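Local atomic coordinates of Sb(V)-As(V) reductase (Leishmania major, PDB entry 2J6P), a protein that reduces pentavalent arsenic and antimony, arsenate and antimonate, and belongs to the rhodanese-like family that includes the CDC25 phosphatases. Residues A[57-62]-A[87-92]. Numbering follows the deposited sequence.
Sequences EKLAKT and NRFALA. With SO4 (sulfate ion), chain J.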
ATOM      1  N   GLU A  57      -5.914  18.320 -16.750  1.00 16.33           N
ATOM      2  CA  GLU A  57      -6.611  19.334 -17.592  1.00 20.82           C
ATOM      3  C   GLU A  57      -6.013  19.368 -18.949  1.00 19.56           C
ATOM      4  O   GLU A  57      -6.757  19.230 -19.970  1.00 21.18           O
ATOM      5  CB  GLU A  57      -6.542  20.714 -16.936  1.00 15.78           C
ATOM      6  CG  GLU A  57      -7.473  20.674 -15.781  1.00 22.78           C
ATOM      7  CD  GLU A  57      -7.327  21.930 -14.867  1.00 31.73           C
ATOM      8  OE1 GLU A  57      -6.705  22.892 -15.303  1.00 34.14           O
ATOM      9  OE2 GLU A  57      -7.788  21.910 -13.716  1.00 38.67           O
ATOM     10  N   LYS A  58      -4.678  19.341 -19.018  1.00 23.67           N
ATOM     11  CA  LYS A  58      -4.043  19.416 -20.346  1.00 22.67           C
ATOM     12  C   LYS A  58      -4.229  18.063 -21.019  1.00 23.04           C
ATOM     13  O   LYS A  58      -4.406  17.999 -22.249  1.00 19.70           O
ATOM     14  CB  LYS A  58      -2.519  19.672 -20.212  1.00 25.15           C
ATOM     15  CG  LYS A  58      -2.232  21.059 -19.807  1.00 29.60           C
ATOM     16  CD  LYS A  58      -0.729  21.394 -19.362  1.00 30.07           C
ATOM     17  CE  LYS A  58      -0.547  22.898 -19.461  1.00 40.37           C
ATOM     18  NZ  LYS A  58       0.781  23.298 -20.020  1.00 48.45           N
ATOM     19  N   LEU A  59      -4.220  16.952 -20.241  1.00 19.89           N
ATOM     20  CA  LEU A  59      -4.504  15.700 -20.975  1.00 20.21           C
ATOM     21  C   LEU A  59      -5.970  15.692 -21.556  1.00 20.01           C
ATOM     22  O   LEU A  59      -6.198  15.186 -22.657  1.00 16.68           O
ATOM     23  CB  LEU A  59      -4.400  14.473 -20.026  1.00 16.66           C
ATOM     24  CG  LEU A  59      -4.578  13.116 -20.708  1.00 22.14           C
ATOM     25  CD1 LEU A  59      -3.506  12.755 -21.897  1.00 23.85           C
ATOM     26  CD2 LEU A  59      -4.473  11.977 -19.553  1.00 21.44           C
ATOM     27  N   ALA A  60      -6.927  16.171 -20.749  1.00 17.46           N
ATOM     28  CA  ALA A  60      -8.337  16.216 -21.176  1.00 19.97           C
ATOM     29  C   ALA A  60      -8.402  17.028 -22.458  1.00 19.64           C
ATOM     30  O   ALA A  60      -9.063  16.600 -23.391  1.00 21.66           O
ATOM     31  CB  ALA A  60      -9.223  16.862 -20.040  1.00 17.88           C
ATOM     32  N   LYS A  61      -7.780  18.215 -22.516  1.00 21.95           N
ATOM     33  CA  LYS A  61      -7.931  19.008 -23.761  1.00 23.60           C
ATOM     34  C   LYS A  61      -7.249  18.259 -24.914  1.00 24.91           C
ATOM     35  O   LYS A  61      -7.760  18.167 -26.028  1.00 23.57           O
ATOM     36  CB  LYS A  61      -7.215  20.356 -23.539  1.00 23.62           C
ATOM     37  CG  LYS A  61      -7.185  21.336 -24.790  1.00 23.92           C
ATOM     38  CD  LYS A  61      -6.563  22.650 -24.338  1.00 30.42           C
ATOM     39  CE  LYS A  61      -7.079  23.932 -25.079  1.00 41.43           C
ATOM     40  NZ  LYS A  61      -6.394  23.878 -26.341  1.00 43.30           N
ATOM     41  N   THR A  62      -6.061  17.673 -24.644  1.00 24.32           N
ATOM     42  CA  THR A  62      -5.319  16.987 -25.733  1.00 25.24           C
ATOM     43  C   THR A  62      -6.097  15.852 -26.263  1.00 25.46           C
ATOM     44  O   THR A  62      -6.222  15.674 -27.486  1.00 24.96           O
ATOM     45  CB  THR A  62      -3.952  16.470 -25.237  1.00 24.97           C
ATOM     46  OG1 THR A  62      -3.170  17.635 -24.928  1.00 24.66           O
ATOM     47  CG2 THR A  62      -3.172  15.747 -26.364  1.00 27.73           C
ATOM     48  N   ASN A  87     -10.555   8.982 -11.763  1.00 18.26           N
ATOM     49  CA  ASN A  87     -11.309   9.979 -10.939  1.00 19.86           C
ATOM     50  C   ASN A  87     -10.718  11.401 -11.201  1.00 20.46           C
ATOM     51  O   ASN A  87     -11.494  12.316 -11.468  1.00 20.45           O
ATOM     52  CB  ASN A  87     -11.154   9.685  -9.430  1.00 17.30           C
ATOM     53  CG  ASN A  87     -12.107   8.626  -8.969  1.00 24.39           C
ATOM     54  OD1 ASN A  87     -13.245   8.531  -9.497  1.00 15.96           O
ATOM     55  ND2 ASN A  87     -11.688   7.835  -7.965  1.00 13.34           N
ATOM     56  N   ARG A  88      -9.412  11.598 -11.043  1.00 18.52           N
ATOM     57  CA  ARG A  88      -8.828  12.946 -11.328  1.00 20.52           C
ATOM     58  C   ARG A  88      -9.124  13.418 -12.782  1.00 20.25           C
ATOM     59  O   ARG A  88      -9.377  14.589 -13.030  1.00 21.73           O
ATOM     60  CB  ARG A  88      -7.356  12.832 -11.114  1.00 18.22           C
ATOM     61  CG  ARG A  88      -7.009  12.701  -9.580  1.00 22.58           C
ATOM     62  CD  ARG A  88      -5.523  12.500  -9.579  1.00 35.52           C
ATOM     63  NE  ARG A  88      -4.975  12.127  -8.282  1.00 37.80           N
ATOM     64  CZ  ARG A  88      -3.687  11.851  -8.097  1.00 44.68           C
ATOM     65  NH1 ARG A  88      -2.793  11.901  -9.169  1.00 24.45           N
ATOM     66  NH2 ARG A  88      -3.319  11.510  -6.827  1.00 43.82           N
ATOM     67  N   PHE A  89      -8.965  12.501 -13.735  1.00 20.91           N
ATOM     68  CA  PHE A  89      -9.177  12.787 -15.092  1.00 21.11           C
ATOM     69  C   PHE A  89     -10.689  13.219 -15.332  1.00 24.06           C
ATOM     70  O   PHE A  89     -10.967  14.261 -15.997  1.00 24.43           O
ATOM     71  CB  PHE A  89      -8.885  11.607 -15.949  1.00 22.44           C
ATOM     72  CG  PHE A  89      -9.018  11.927 -17.468  1.00 21.25           C
ATOM     73  CD1 PHE A  89      -8.201  12.910 -18.054  1.00 17.81           C
ATOM     74  CD2 PHE A  89     -10.075  11.355 -18.223  1.00 24.52           C
ATOM     75  CE1 PHE A  89      -8.378  13.248 -19.422  1.00 21.60           C
ATOM     76  CE2 PHE A  89     -10.266  11.702 -19.582  1.00 23.63           C
ATOM     77  CZ  PHE A  89      -9.408  12.678 -20.195  1.00 18.87           C
ATOM     78  N   ALA A  90     -11.641  12.454 -14.785  1.00 22.57           N
ATOM     79  CA  ALA A  90     -13.027  12.689 -15.084  1.00 22.41           C
ATOM     80  C   ALA A  90     -13.345  14.014 -14.420  1.00 22.21           C
ATOM     81  O   ALA A  90     -14.090  14.776 -15.002  1.00 21.45           O
ATOM     82  CB  ALA A  90     -13.967  11.571 -14.446  1.00 21.68           C
ATOM     83  N   LEU A  91     -12.815  14.293 -13.208  1.00 21.64           N
ATOM     84  CA  LEU A  91     -13.072  15.645 -12.544  1.00 22.08           C
ATOM     85  C   LEU A  91     -12.468  16.797 -13.364  1.00 23.04           C
ATOM     86  O   LEU A  91     -13.099  17.815 -13.580  1.00 24.68           O
ATOM     87  CB  LEU A  91     -12.622  15.709 -11.096  1.00 21.32           C
ATOM     88  CG  LEU A  91     -13.314  14.614 -10.205  1.00 26.92           C
ATOM     89  CD1 LEU A  91     -12.354  14.133  -9.029  1.00 36.73           C
ATOM     90  CD2 LEU A  91     -14.576  15.319  -9.717  1.00 27.12           C
ATOM     91  N   ALA A  92     -11.273  16.638 -13.894  1.00 24.48           N
ATOM     92  CA  ALA A  92     -10.733  17.666 -14.831  1.00 24.08           C
ATOM     93  C   ALA A  92     -11.545  17.833 -16.108  1.00 23.59           C
ATOM     94  O   ALA A  92     -11.774  18.995 -16.575  1.00 23.11           O
ATOM     95  CB  ALA A  92      -9.260  17.371 -15.237  1.00 22.11           C
TER
HETATM   96  S   SO4 J 204      -5.369  12.008  -3.958  1.00 52.01           S
HETATM   97  O1  SO4 J 204      -4.019  11.924  -3.471  1.00 52.75           O
HETATM   98  O2  SO4 J 204      -5.988  13.345  -4.006  1.00 45.36           O
HETATM   99  O3  SO4 J 204      -5.835  10.929  -3.065  1.00 51.49           O
HETATM  100  O4  SO4 J 204      -5.388  11.584  -5.384  1.00 56.69           O
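The ring of Phe89 reaches from one helix to the backbone of the other, its CE1 lying 3.4 Å from Ala60 CA and 3.8 Å from Ala60 CB. The first torsion sets CG opposite the backbone N (chi1 -176°), and the end of the ring comes obliquely nearer to Ala60 than Phe89 CB does. Leu59 crosses the Phe89 side chain at about a right angle, its CG 4.0 Å from Phe89 CE1 and its CD2 near ring atoms CD1 and CE1. The small Ala92 lets the helices draw close: its CB packs 3.8 Å from both Glu57 N and Glu57 CG. No hydrogen bond joins the two segments, and the buried part is apolar packing.

The outer margin is looser and polar. Beyond CG the Glu57 chain runs extended to a salt bridge with Lys95, also on helix 81-96. Apart from this packing, the partly exposed Arg88 bonds Thr48 O and Tyr56 OH, the latter on helix 53-65, through NH1. Its guanidinium edge faces a sulfate ion, Arg88 NE donating to sulfate O4 over 3.0 Å; Arg88 NH1 and Glu53 N, both of the second subunit, also bind this ion.

Helices 53-65 and 81-96 cross here at -68°, their local axes 9.0 Å apart, within the rhodanese-like domain. Phe89 also meets Phe73, which ties helix 81-96 to the central strand 70-74 of the parallel sheet.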